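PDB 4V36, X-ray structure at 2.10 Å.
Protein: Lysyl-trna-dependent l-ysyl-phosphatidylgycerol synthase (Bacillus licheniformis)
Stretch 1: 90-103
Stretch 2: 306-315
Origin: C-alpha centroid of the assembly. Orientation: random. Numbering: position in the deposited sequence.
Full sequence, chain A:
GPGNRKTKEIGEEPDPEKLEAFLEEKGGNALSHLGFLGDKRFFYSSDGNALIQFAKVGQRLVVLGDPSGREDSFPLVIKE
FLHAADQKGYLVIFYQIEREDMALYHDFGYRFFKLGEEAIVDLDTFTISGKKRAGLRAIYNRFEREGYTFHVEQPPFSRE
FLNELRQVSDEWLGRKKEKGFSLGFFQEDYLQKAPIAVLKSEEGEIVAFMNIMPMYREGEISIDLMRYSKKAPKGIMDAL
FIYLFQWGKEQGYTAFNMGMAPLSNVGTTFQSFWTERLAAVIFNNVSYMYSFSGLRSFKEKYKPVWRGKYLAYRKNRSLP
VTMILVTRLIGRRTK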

# COMPACT_ATOMS: atom_id res chain seq x y z
N TYR A 90 10.62 14.95 -19.88
CA TYR A 90 9.83 14.76 -18.67
C TYR A 90 10.71 14.61 -17.43
O TYR A 90 11.78 14.01 -17.49
CB TYR A 90 8.92 13.54 -18.79
CG TYR A 90 7.82 13.69 -19.83
CD1 TYR A 90 7.48 14.93 -20.34
CD2 TYR A 90 7.12 12.57 -20.28
CE1 TYR A 90 6.47 15.06 -21.28
CE2 TYR A 90 6.12 12.70 -21.23
CZ TYR A 90 5.80 13.94 -21.72
OH TYR A 90 4.80 14.07 -22.66
N LEU A 91 10.25 15.16 -16.31
CA LEU A 91 10.91 14.96 -15.03
C LEU A 91 10.36 13.69 -14.38
O LEU A 91 9.15 13.45 -14.39
CB LEU A 91 10.69 16.17 -14.11
CG LEU A 91 11.35 16.11 -12.73
CD1 LEU A 91 12.86 16.11 -12.85
CD2 LEU A 91 10.87 17.26 -11.86
N VAL A 92 11.25 12.87 -13.83
CA VAL A 92 10.82 11.60 -13.25
C VAL A 92 10.95 11.58 -11.74
O VAL A 92 12.00 11.91 -11.18
CB VAL A 92 11.63 10.43 -13.84
CG1 VAL A 92 11.19 9.11 -13.20
CG2 VAL A 92 11.46 10.37 -15.34
N ILE A 93 9.86 11.19 -11.07
CA ILE A 93 9.83 11.09 -9.62
C ILE A 93 9.55 9.65 -9.19
O ILE A 93 8.70 8.98 -9.78
CB ILE A 93 8.76 12.03 -9.02
CG1 ILE A 93 8.91 13.44 -9.58
CG2 ILE A 93 8.83 12.03 -7.51
CD1 ILE A 93 7.74 14.35 -9.29
N PHE A 94 10.27 9.18 -8.18
CA PHE A 94 10.04 7.84 -7.65
C PHE A 94 9.42 7.91 -6.26
O PHE A 94 9.97 8.55 -5.36
CB PHE A 94 11.35 7.04 -7.61
CG PHE A 94 11.95 6.78 -8.97
CD1 PHE A 94 12.82 7.70 -9.54
CD2 PHE A 94 11.64 5.63 -9.66
CE1 PHE A 94 13.36 7.46 -10.79
CE2 PHE A 94 12.18 5.39 -10.91
CZ PHE A 94 13.05 6.31 -11.48
N TYR A 95 8.27 7.26 -6.10
CA TYR A 95 7.52 7.35 -4.85
C TYR A 95 7.49 6.03 -4.09
O TYR A 95 7.14 4.99 -4.64
CB TYR A 95 6.10 7.83 -5.15
CG TYR A 95 5.20 7.88 -3.94
CD1 TYR A 95 5.43 8.79 -2.91
CD2 TYR A 95 4.11 7.03 -3.82
CE1 TYR A 95 4.61 8.84 -1.80
CE2 TYR A 95 3.28 7.08 -2.72
CZ TYR A 95 3.53 7.98 -1.71
OH TYR A 95 2.71 8.02 -0.61
N GLN A 96 7.85 6.10 -2.81
CA GLN A 96 7.89 4.94 -1.91
C GLN A 96 8.85 3.85 -2.39
O GLN A 96 8.45 2.70 -2.58
CB GLN A 96 6.49 4.35 -1.72
CG GLN A 96 5.58 5.20 -0.85
CD GLN A 96 4.39 4.42 -0.31
OE1 GLN A 96 4.46 3.20 -0.17
NE2 GLN A 96 3.31 5.12 -0.02
N ILE A 97 10.11 4.21 -2.56
CA ILE A 97 11.16 3.23 -2.81
C ILE A 97 11.79 2.84 -1.48
O ILE A 97 11.52 3.47 -0.46
CB ILE A 97 12.24 3.76 -3.76
CG1 ILE A 97 13.09 4.83 -3.07
CG2 ILE A 97 11.61 4.29 -5.04
CD1 ILE A 97 14.25 5.32 -3.90
N GLU A 98 12.63 1.81 -1.49
CA GLU A 98 13.27 1.35 -0.27
C GLU A 98 14.76 1.68 -0.26
O GLU A 98 15.35 1.94 -1.30
CB GLU A 98 13.05 -0.16 -0.09
CG GLU A 98 11.58 -0.55 0.00
CD GLU A 98 11.38 -2.02 0.26
OE1 GLU A 98 12.36 -2.71 0.61
OE2 GLU A 98 10.23 -2.50 0.11
N ARG A 99 15.35 1.66 0.93
CA ARG A 99 16.73 2.10 1.12
C ARG A 99 17.75 1.24 0.38
O ARG A 99 18.73 1.75 -0.16
CB ARG A 99 17.08 2.13 2.62
CG ARG A 99 18.55 2.36 2.91
CD ARG A 99 18.78 2.72 4.37
NE ARG A 99 18.24 4.04 4.70
CZ ARG A 99 18.88 5.18 4.48
NH1 ARG A 99 20.09 5.17 3.93
NH2 ARG A 99 18.32 6.34 4.81
N GLU A 100 17.52 -0.07 0.34
CA GLU A 100 18.49 -0.99 -0.25
C GLU A 100 18.58 -0.87 -1.77
O GLU A 100 19.36 -1.57 -2.41
CB GLU A 100 18.15 -2.43 0.13
CG GLU A 100 17.03 -3.06 -0.68
CD GLU A 100 15.66 -2.58 -0.25
OE1 GLU A 100 15.54 -2.03 0.86
OE2 GLU A 100 14.70 -2.76 -1.03
N ASP A 101 17.79 0.03 -2.34
CA ASP A 101 17.79 0.24 -3.79
C ASP A 101 18.22 1.66 -4.15
O ASP A 101 18.10 2.06 -5.31
CB ASP A 101 16.41 -0.06 -4.37
CG ASP A 101 15.97 -1.49 -4.12
OD1 ASP A 101 16.83 -2.39 -4.10
OD2 ASP A 101 14.75 -1.72 -3.95
N MET A 102 18.72 2.40 -3.17
CA MET A 102 19.11 3.79 -3.38
C MET A 102 20.26 3.93 -4.37
O MET A 102 20.40 4.96 -5.03
CB MET A 102 19.50 4.44 -2.05
CG MET A 102 18.32 4.79 -1.16
SD MET A 102 18.84 5.46 0.43
CE MET A 102 17.26 5.89 1.15
N ALA A 103 21.09 2.90 -4.47
CA ALA A 103 22.24 2.92 -5.37
C ALA A 103 21.80 3.00 -6.83
O ALA A 103 22.53 3.52 -7.68
CB ALA A 103 23.11 1.69 -5.15
N TRP A 306 10.17 -1.55 11.80
CA TRP A 306 9.90 -0.46 10.87
C TRP A 306 10.77 -0.55 9.62
O TRP A 306 11.98 -0.73 9.71
CB TRP A 306 10.11 0.89 11.56
CG TRP A 306 9.20 1.11 12.73
CD1 TRP A 306 9.53 1.06 14.05
CD2 TRP A 306 7.80 1.40 12.68
NE1 TRP A 306 8.43 1.31 14.83
CE2 TRP A 306 7.35 1.52 14.01
CE3 TRP A 306 6.88 1.57 11.64
CZ2 TRP A 306 6.02 1.81 14.33
CZ3 TRP A 306 5.56 1.86 11.96
CH2 TRP A 306 5.15 1.97 13.29
N ARG A 307 10.13 -0.43 8.46
CA ARG A 307 10.85 -0.41 7.19
C ARG A 307 10.55 0.89 6.44
O ARG A 307 9.43 1.12 6.00
CB ARG A 307 10.48 -1.62 6.33
CG ARG A 307 11.23 -1.67 5.01
CD ARG A 307 11.24 -3.07 4.40
NE ARG A 307 9.92 -3.49 3.95
CZ ARG A 307 9.32 -4.62 4.34
NH1 ARG A 307 9.93 -5.43 5.20
NH2 ARG A 307 8.12 -4.93 3.88
N GLY A 308 11.57 1.73 6.31
CA GLY A 308 11.41 3.05 5.73
C GLY A 308 11.09 3.07 4.25
O GLY A 308 11.58 2.24 3.48
N LYS A 309 10.26 4.03 3.86
CA LYS A 309 9.95 4.26 2.45
C LYS A 309 10.40 5.67 2.08
O LYS A 309 10.27 6.60 2.87
CB LYS A 309 8.45 4.09 2.19
CG LYS A 309 7.87 2.79 2.73
CD LYS A 309 7.36 1.89 1.62
CE LYS A 309 8.49 1.41 0.73
NZ LYS A 309 8.00 0.48 -0.33
N TYR A 310 10.95 5.82 0.87
CA TYR A 310 11.58 7.08 0.50
C TYR A 310 11.06 7.67 -0.81
O TYR A 310 10.60 6.95 -1.69
CB TYR A 310 13.10 6.89 0.39
CG TYR A 310 13.75 6.44 1.68
CD1 TYR A 310 13.84 5.09 1.99
CD2 TYR A 310 14.28 7.36 2.57
CE1 TYR A 310 14.44 4.66 3.16
CE2 TYR A 310 14.88 6.94 3.75
CZ TYR A 310 14.96 5.60 4.04
OH TYR A 310 15.55 5.19 5.21
N LEU A 311 11.13 8.99 -0.91
CA LEU A 311 10.84 9.69 -2.15
C LEU A 311 12.15 10.01 -2.86
O LEU A 311 13.06 10.58 -2.27
CB LEU A 311 10.05 10.97 -1.89
CG LEU A 311 9.69 11.81 -3.12
CD1 LEU A 311 8.61 11.14 -3.94
CD2 LEU A 311 9.26 13.21 -2.71
N ALA A 312 12.25 9.63 -4.13
CA ALA A 312 13.44 9.94 -4.92
C ALA A 312 13.18 11.14 -5.83
O ALA A 312 12.37 11.06 -6.75
CB ALA A 312 13.88 8.74 -5.72
N TYR A 313 13.87 12.24 -5.55
CA TYR A 313 13.70 13.47 -6.30
C TYR A 313 15.06 14.03 -6.71
O TYR A 313 16.09 13.56 -6.24
CB TYR A 313 12.94 14.50 -5.46
CG TYR A 313 13.67 14.92 -4.21
CD1 TYR A 313 13.63 14.13 -3.06
CD2 TYR A 313 14.40 16.10 -4.17
CE1 TYR A 313 14.30 14.51 -1.91
CE2 TYR A 313 15.07 16.48 -3.02
CZ TYR A 313 15.02 15.68 -1.90
OH TYR A 313 15.69 16.06 -0.76
N ARG A 314 15.06 15.03 -7.58
CA ARG A 314 16.31 15.60 -8.07
C ARG A 314 16.62 16.95 -7.45
O ARG A 314 17.71 17.16 -6.91
CB ARG A 314 16.28 15.72 -9.60
CG ARG A 314 15.97 14.41 -10.31
CD ARG A 314 16.44 14.43 -11.76
NE ARG A 314 17.90 14.32 -11.86
CZ ARG A 314 18.71 15.35 -12.08
NH1 ARG A 314 18.22 16.57 -12.23
NH2 ARG A 314 20.02 15.15 -12.16
N LYS A 315 15.67 17.87 -7.51
CA LYS A 315 15.87 19.22 -6.97
C LYS A 315 15.26 19.35 -5.57
O LYS A 315 14.07 19.09 -5.37
CB LYS A 315 15.27 20.27 -7.90
O HOH W 1 13.99 0.94 3.67

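The two stretches, at least 208 residues apart in sequence wherever they touch, pair as antiparallel strands: the axes of 91-95 and 306-313 run at 175° and approach to 4.8 Å, and the contact buries 794 Å² summed over both sides. Two backbone pairs carry the register. Phe94 N donates to Ala312 O (3.2 Å, 174° at the hydrogen) and Ala312 N donates to Phe94 O (2.8 Å, 168°). Further along, Ile97 N donates to Tyr310 O (2.9 Å, 157°) and Tyr310 N to Ile97 O (2.8 Å, 153°), so each of these four residues has both amide and carbonyl satisfied.

Between the pairs, three steps in one strand match two in the other, a beta bulge. Gln96, with phi/psi of 60/58, takes up the extra residue where the chain turns a corner. Its carbonyl is not left unpaired: Lys309 NZ donates to Gln96 O at 3.2 Å. The same ammonium forms a long salt bridge, Lys309 NZ to Glu98 OE2 at 3.7 Å, and Glu98 OE2 makes another with Arg307 NE at 4.0 Å. That second distance is too great to satisfy the donor, and Arg307 NE is buried by the contact without a hydrogen-bonding partner, although Arg307 NH2 is bonded elsewhere in the structure.

Phe94, Ile97, Tyr310 and Ala312 direct their CB atoms to one face of the sheet. The methyl of Ala312 packs between its neighbours on this face, with Phe94 CB 3.6 Å from Ala312 CB and Ile97 CD1 3.9 Å from Ala312 CB. Leu311 points its CA-to-CB bond away, yet its end returns: Leu311 CD1 lies 3.7 Å from Ile93 CG2 and, near the plane of the Tyr95 ring, 4.1 Å from Tyr95 CD1.

Tyr310 has the largest covered area, 132 Å², and uses both characters of its side chain. Met102 CE sits 3.4 Å from the centroid of the Tyr310 ring, 3° off its normal, a CH-pi contact for which an unbranched thioether end is well suited. At the ring's far end Tyr310 OH accepts from Arg99 NE and from Arg99 NH2, each at 3.0 Å, with angles of 144° and 139°. The hydroxyl lies near the guanidinium plane, at its edge, where both N-H groups can reach it.

Gly308 leaves room for that hydroxyl, since an ideal CB would lie 3.2 Å from Tyr310 OH. One water completes the backbone pairing beyond the bulge, accepting from Arg99 N at 3.1 Å and donating to Gly308 O at 2.7 Å.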